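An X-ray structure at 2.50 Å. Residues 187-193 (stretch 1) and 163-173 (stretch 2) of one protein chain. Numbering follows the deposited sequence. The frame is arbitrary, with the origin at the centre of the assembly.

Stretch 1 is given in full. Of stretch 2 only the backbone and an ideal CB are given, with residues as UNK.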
ATOM      1  N   LEU A 187       9.563   9.053  22.299  1.00 58.74           N
ATOM      2  CA  LEU A 187       8.952   7.815  22.735  1.00 60.05           C
ATOM      3  C   LEU A 187       8.804   6.885  21.513  1.00 61.38           C
ATOM      4  O   LEU A 187       8.302   7.328  20.471  1.00 59.87           O
ATOM      5  CB  LEU A 187       7.605   8.111  23.386  1.00 62.15           C
ATOM      6  CG  LEU A 187       6.935   6.943  24.120  1.00 69.98           C
ATOM      7  CD1 LEU A 187       7.580   6.719  25.498  1.00 71.98           C
ATOM      8  CD2 LEU A 187       5.424   7.203  24.262  1.00 74.84           C
ATOM      9  N   ILE A 188       9.277   5.623  21.618  1.00 57.50           N
ATOM     10  CA  ILE A 188       9.122   4.671  20.510  1.00 56.44           C
ATOM     11  C   ILE A 188       7.905   3.782  20.800  1.00 60.72           C
ATOM     12  O   ILE A 188       7.747   3.278  21.911  1.00 60.86           O
ATOM     13  CB  ILE A 188      10.420   3.866  20.156  1.00 58.81           C
ATOM     14  CG1 ILE A 188      11.412   4.739  19.346  1.00 58.57           C
ATOM     15  CG2 ILE A 188      10.098   2.647  19.292  1.00 58.51           C
ATOM     16  CD1 ILE A 188      12.208   5.632  20.083  1.00 65.99           C
ATOM     17  N   GLN A 189       7.030   3.642  19.802  1.00 58.07           N
ATOM     18  CA  GLN A 189       5.814   2.834  19.869  1.00 58.90           C
ATOM     19  C   GLN A 189       5.746   1.875  18.684  1.00 63.38           C
ATOM     20  O   GLN A 189       6.011   2.258  17.548  1.00 60.35           O
ATOM     21  CB  GLN A 189       4.570   3.741  19.895  1.00 60.51           C
ATOM     22  CG  GLN A 189       3.303   3.086  20.466  1.00 84.15           C
ATOM     23  CD  GLN A 189       2.301   4.104  21.012  1.00101.98           C
ATOM     24  OE1 GLN A 189       1.606   4.817  20.261  1.00 86.42           O
ATOM     25  NE2 GLN A 189       2.202   4.190  22.345  1.00 94.05           N
ATOM     26  N   THR A 190       5.413   0.615  18.949  1.00 64.15           N
ATOM     27  CA  THR A 190       5.284  -0.349  17.859  1.00 63.64           C
ATOM     28  C   THR A 190       3.895  -0.895  17.816  1.00 67.44           C
ATOM     29  O   THR A 190       3.225  -1.058  18.842  1.00 68.31           O
ATOM     30  CB  THR A 190       6.318  -1.473  17.885  1.00 71.26           C
ATOM     31  OG1 THR A 190       6.349  -2.104  19.163  1.00 74.99           O
ATOM     32  CG2 THR A 190       7.676  -0.989  17.504  1.00 72.38           C
ATOM     33  N   PHE A 191       3.457  -1.126  16.600  1.00 61.73           N
ATOM     34  CA  PHE A 191       2.197  -1.753  16.304  1.00 61.47           C
ATOM     35  C   PHE A 191       2.479  -2.926  15.343  1.00 66.08           C
ATOM     36  O   PHE A 191       3.436  -2.905  14.566  1.00 63.20           O
ATOM     37  CB  PHE A 191       1.167  -0.743  15.773  1.00 61.41           C
ATOM     38  CG  PHE A 191       1.595   0.082  14.584  1.00 60.29           C
ATOM     39  CD1 PHE A 191       2.501   1.131  14.730  1.00 61.83           C
ATOM     40  CD2 PHE A 191       1.050  -0.148  13.329  1.00 58.89           C
ATOM     41  CE1 PHE A 191       2.856   1.924  13.636  1.00 61.17           C
ATOM     42  CE2 PHE A 191       1.391   0.653  12.248  1.00 60.17           C
ATOM     43  CZ  PHE A 191       2.287   1.688  12.408  1.00 58.36           C
ATOM     44  N   TYR A 192       1.687  -3.979  15.470  1.00 66.50           N
ATOM     45  CA  TYR A 192       1.840  -5.210  14.690  1.00 67.03           C
ATOM     46  C   TYR A 192       0.514  -5.940  14.611  1.00 73.77           C
ATOM     47  O   TYR A 192      -0.347  -5.774  15.475  1.00 72.75           O
ATOM     48  CB  TYR A 192       2.927  -6.128  15.302  1.00 67.44           C
ATOM     49  CG  TYR A 192       2.798  -6.286  16.801  1.00 69.24           C
ATOM     50  CD1 TYR A 192       1.934  -7.229  17.351  1.00 72.46           C
ATOM     51  CD2 TYR A 192       3.490  -5.448  17.672  1.00 69.49           C
ATOM     52  CE1 TYR A 192       1.759  -7.334  18.730  1.00 74.59           C
ATOM     53  CE2 TYR A 192       3.356  -5.573  19.055  1.00 71.25           C
ATOM     54  CZ  TYR A 192       2.485  -6.516  19.579  1.00 80.76           C
ATOM     55  OH  TYR A 192       2.321  -6.637  20.936  1.00 82.87           O
ATOM     56  N   PHE A 193       0.372  -6.756  13.582  1.00 74.14           N
ATOM     57  CA  PHE A 193      -0.799  -7.573  13.319  1.00 77.17           C
ATOM     58  C   PHE A 193      -0.400  -8.755  12.457  1.00 80.55           C
ATOM     59  O   PHE A 193       0.399  -8.607  11.530  1.00 77.54           O
ATOM     60  CB  PHE A 193      -1.900  -6.735  12.620  1.00 80.34           C
ATOM     61  CG  PHE A 193      -3.157  -7.480  12.232  1.00 84.86           C
ATOM     62  CD1 PHE A 193      -4.232  -7.585  13.120  1.00 90.11           C
ATOM     63  CD2 PHE A 193      -3.286  -8.060  10.968  1.00 88.17           C
ATOM     64  CE1 PHE A 193      -5.409  -8.266  12.756  1.00 91.91           C
ATOM     65  CE2 PHE A 193      -4.462  -8.758  10.612  1.00 92.31           C
ATOM     66  CZ  PHE A 193      -5.518  -8.836  11.502  1.00 90.99           C
ATOM     67  N   UNK A 163      11.503  -8.339  22.174  1.00 64.22           N
ATOM     68  CA  UNK A 163      12.370  -8.664  21.027  1.00 61.87           C
ATOM     69  C   UNK A 163      12.412  -7.466  20.087  1.00 63.33           C
ATOM     70  O   UNK A 163      13.504  -6.994  19.764  1.00 63.41           O
ATOM     71  CB  UNK A 163      11.874  -9.910  20.290  1.00 61.87           C
ATOM     72  N   UNK A 164      11.228  -6.961  19.691  1.00 58.70           N
ATOM     73  CA  UNK A 164      11.050  -5.791  18.828  1.00 57.39           C
ATOM     74  C   UNK A 164      11.860  -4.590  19.379  1.00 60.52           C
ATOM     75  O   UNK A 164      12.728  -4.076  18.684  1.00 60.36           O
ATOM     76  CB  UNK A 164       9.566  -5.434  18.719  1.00 57.39           C
ATOM     77  N   UNK A 165      11.609  -4.189  20.628  1.00 57.79           N
ATOM     78  CA  UNK A 165      12.269  -3.049  21.269  1.00 58.33           C
ATOM     79  C   UNK A 165      13.801  -3.222  21.386  1.00 64.33           C
ATOM     80  O   UNK A 165      14.529  -2.241  21.265  1.00 64.14           O
ATOM     81  CB  UNK A 165      11.670  -2.834  22.661  1.00 58.33           C
ATOM     82  N   UNK A 166      14.284  -4.450  21.576  1.00 62.93           N
ATOM     83  CA  UNK A 166      15.719  -4.740  21.628  1.00 63.38           C
ATOM     84  C   UNK A 166      16.360  -4.489  20.253  1.00 65.28           C
ATOM     85  O   UNK A 166      17.477  -3.978  20.204  1.00 64.27           O
ATOM     86  CB  UNK A 166      15.958  -6.184  22.075  1.00 63.38           C
ATOM     87  N   UNK A 167      15.638  -4.820  19.144  1.00 60.32           N
ATOM     88  CA  UNK A 167      16.090  -4.590  17.766  1.00 59.37           C
ATOM     89  C   UNK A 167      16.164  -3.094  17.482  1.00 61.93           C
ATOM     90  O   UNK A 167      17.174  -2.624  16.936  1.00 62.51           O
ATOM     91  CB  UNK A 167      15.156  -5.274  16.766  1.00 59.37           C
ATOM     92  N   UNK A 168      15.089  -2.348  17.835  1.00 55.96           N
ATOM     93  CA  UNK A 168      15.023  -0.902  17.633  1.00 55.47           C
ATOM     94  C   UNK A 168      16.086  -0.224  18.487  1.00 61.50           C
ATOM     95  O   UNK A 168      16.777   0.672  17.980  1.00 62.37           O
ATOM     96  CB  UNK A 168      13.632  -0.363  17.973  1.00 55.47           C
ATOM     97  N   UNK A 169      16.276  -0.689  19.742  1.00 58.40           N
ATOM     98  CA  UNK A 169      17.284  -0.116  20.636  1.00 59.55           C
ATOM     99  C   UNK A 169      18.680  -0.232  20.036  1.00 62.54           C
ATOM    100  O   UNK A 169      19.401   0.754  20.055  1.00 63.85           O
ATOM    101  CB  UNK A 169      17.242  -0.807  22.001  1.00 59.55           C
ATOM    102  N   UNK A 170      19.047  -1.394  19.475  1.00 58.43           N
ATOM    103  CA  UNK A 170      20.355  -1.581  18.834  1.00 58.78           C
ATOM    104  C   UNK A 170      20.514  -0.657  17.632  1.00 60.52           C
ATOM    105  O   UNK A 170      21.567  -0.048  17.495  1.00 60.38           O
ATOM    106  CB  UNK A 170      20.535  -3.037  18.400  1.00 58.78           C
ATOM    107  N   UNK A 171      19.468  -0.516  16.797  1.00 55.09           N
ATOM    108  CA  UNK A 171      19.521   0.342  15.609  1.00 53.97           C
ATOM    109  C   UNK A 171      19.748   1.803  15.939  1.00 58.59           C
ATOM    110  O   UNK A 171      20.582   2.438  15.296  1.00 59.63           O
ATOM    111  CB  UNK A 171      18.225   0.204  14.808  1.00 53.97           C
ATOM    112  N   UNK A 172      19.015   2.323  16.943  1.00 53.36           N
ATOM    113  CA  UNK A 172      19.037   3.726  17.354  1.00 52.07           C
ATOM    114  C   UNK A 172      20.279   4.068  18.169  1.00 56.97           C
ATOM    115  O   UNK A 172      20.805   5.182  18.032  1.00 56.81           O
ATOM    116  CB  UNK A 172      17.782   4.054  18.165  1.00 52.07           C
ATOM    117  N   UNK A 173      20.768   3.124  19.011  1.00 53.12           N
ATOM    118  CA  UNK A 173      22.011   3.393  19.749  1.00 53.15           C
ATOM    119  C   UNK A 173      23.192   3.395  18.758  1.00 53.98           C
ATOM    120  O   UNK A 173      24.112   4.165  18.962  1.00 53.88           O
ATOM    121  CB  UNK A 173      22.227   2.354  20.851  1.00 53.15           C
TER

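Stretch 2 is a helix crossing a strand at 133° between their N-to-C directions, the axes 9.9 Å apart at closest approach. In an extended strand side chains alternate, so Ile188, Thr190 and Tyr192 present themselves to the helix while Gln189 and Phe191 turn away. They offer mostly methyls and a ring, with two hydroxyls, Thr190 OG1 and Tyr192 OH.

Position 163 has helical angles and nothing of the strand near its ideal CB; many residues would do. It is Val163, which makes no contact here.

At 164 the CA-to-CB bond points toward the strand, and the ideal CB lies 4.7 Å from Thr190 OG1. The threonine methyl and the Tyr192 ring lie beyond it, so leucine, isoleucine or methionine would suit. The residue is Ile164, chi1 m and chi2 t. Its CG2 meets Thr190 CG2 at 3.6 Å, while its longer branch carries CD1 to 3.8 Å from Tyr192 CD2, approaching the ring obliquely.

Position 165 points sideways, and a short side chain would stop clear of the strand. Thr190 OG1, 6.4 Å from the ideal CB at 165, is within range of a polar group that bends inward, such as asparagine, aspartate or glutamine. It is Asn165. Its OD1 remains 4.1 Å from Thr190 OG1, and a water to one side bridges them: it donates to Asn165 OD1 at 2.7 Å and hydrogen-bonds Thr190 OG1 at 3.1 Å.

Positions 166 and 167 are out of reach, so many helix-compatible residues would serve. They are Glu166 and Cys167.

Position 168, one turn after 164, points toward the strand again, its ideal CB 4.8 Å from Ile188 CG2. With the Thr190 methyl also near, an aliphatic side chain is the natural choice. Ile168 extends in the m, t rotamer, placing CD1 3.5 Å from Thr190 CG2 and 4.1 Å from Ile188 CG2, in contact with both.

Positions 169, 170 and 171 lie beyond the strand's reach, so this contact sets no preference. They are Glu169, Asn170 and Glu171.

At 172 the bond points toward the strand, but no strand atom lies within 5.5 Å of the ideal CB. A longer apolar chain, leucine or methionine, could span the distance to the Ile188 tip. Leu172 does so, its CD1 3.7 Å from Ile188 CD1.

At 173 the strand sets no preference; a hydroxyl could bond back to the carbonyl one turn earlier. Thr173 OG1 donates to Glu169 O at 2.8 Å.

Stretch 2 163-173: VINECIENELT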
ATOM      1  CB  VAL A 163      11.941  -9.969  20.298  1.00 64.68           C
ATOM      2  CG1 VAL A 163      12.738 -10.181  19.006  1.00 62.68           C
ATOM      3  CG2 VAL A 163      12.086 -11.173  21.222  1.00 65.52           C
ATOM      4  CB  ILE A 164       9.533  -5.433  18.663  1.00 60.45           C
ATOM      5  CG1 ILE A 164       8.735  -6.572  17.986  1.00 60.41           C
ATOM      6  CG2 ILE A 164       9.365  -4.117  17.888  1.00 59.67           C
ATOM      7  CD1 ILE A 164       7.178  -6.372  17.995  1.00 66.84           C
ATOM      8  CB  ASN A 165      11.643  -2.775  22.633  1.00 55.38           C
ATOM      9  CG  ASN A 165      10.210  -2.287  22.588  1.00 69.46           C
ATOM     10  OD1 ASN A 165       9.670  -1.885  21.545  1.00 69.11           O
ATOM     11  ND2 ASN A 165       9.585  -2.222  23.747  1.00 59.48           N
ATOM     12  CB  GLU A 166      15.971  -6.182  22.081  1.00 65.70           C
ATOM     13  CG  GLU A 166      16.161  -6.331  23.579  1.00 84.12           C
ATOM     14  CD  GLU A 166      16.301  -7.755  24.093  1.00119.08           C
ATOM     15  OE1 GLU A 166      16.938  -8.591  23.407  1.00116.02           O
ATOM     16  OE2 GLU A 166      15.788  -8.027  25.203  1.00116.90           O
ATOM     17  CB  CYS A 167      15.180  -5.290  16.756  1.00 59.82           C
ATOM     18  SG  CYS A 167      15.188  -7.097  16.856  1.00 64.10           S
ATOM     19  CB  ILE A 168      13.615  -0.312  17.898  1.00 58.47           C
ATOM     20  CG1 ILE A 168      12.546  -1.056  17.084  1.00 57.16           C
ATOM     21  CG2 ILE A 168      13.581   1.216  17.590  1.00 59.35           C
ATOM     22  CD1 ILE A 168      11.209  -0.948  17.672  1.00 60.49           C
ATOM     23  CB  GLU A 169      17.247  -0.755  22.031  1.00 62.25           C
ATOM     24  CG  GLU A 169      17.961   0.075  23.083  1.00 74.27           C
ATOM     25  CD  GLU A 169      18.029  -0.541  24.465  1.00102.76           C
ATOM     26  OE1 GLU A 169      17.019  -1.141  24.901  1.00101.22           O
ATOM     27  OE2 GLU A 169      19.084  -0.391  25.126  1.00 98.59           O
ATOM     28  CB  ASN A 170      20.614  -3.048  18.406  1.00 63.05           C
ATOM     29  CG  ASN A 170      20.730  -4.054  19.545  1.00101.54           C
ATOM     30  OD1 ASN A 170      21.011  -3.710  20.711  1.00103.63           O
ATOM     31  ND2 ASN A 170      20.522  -5.338  19.226  1.00 91.60           N
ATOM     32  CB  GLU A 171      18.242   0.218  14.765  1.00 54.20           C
ATOM     33  CG  GLU A 171      18.185  -1.026  13.902  1.00 57.70           C
ATOM     34  CD  GLU A 171      19.483  -1.481  13.257  1.00 73.95           C
ATOM     35  OE1 GLU A 171      20.009  -0.759  12.379  1.00 61.55           O
ATOM     36  OE2 GLU A 171      19.965  -2.576  13.626  1.00 67.42           O
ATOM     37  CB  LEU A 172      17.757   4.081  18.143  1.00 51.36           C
ATOM     38  CG  LEU A 172      16.405   3.961  17.408  1.00 51.99           C
ATOM     39  CD1 LEU A 172      15.273   4.544  18.266  1.00 51.94           C
ATOM     40  CD2 LEU A 172      16.428   4.641  16.063  1.00 48.38           C
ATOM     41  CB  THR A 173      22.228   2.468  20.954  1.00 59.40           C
ATOM     42  OG1 THR A 173      22.171   1.104  20.554  1.00 61.38           O
ATOM     43  CG2 THR A 173      21.242   2.744  22.079  1.00 56.67           C
TER
HETATM   44  O   HOH W   1       7.480  -0.264  21.394  1.00 67.96           O
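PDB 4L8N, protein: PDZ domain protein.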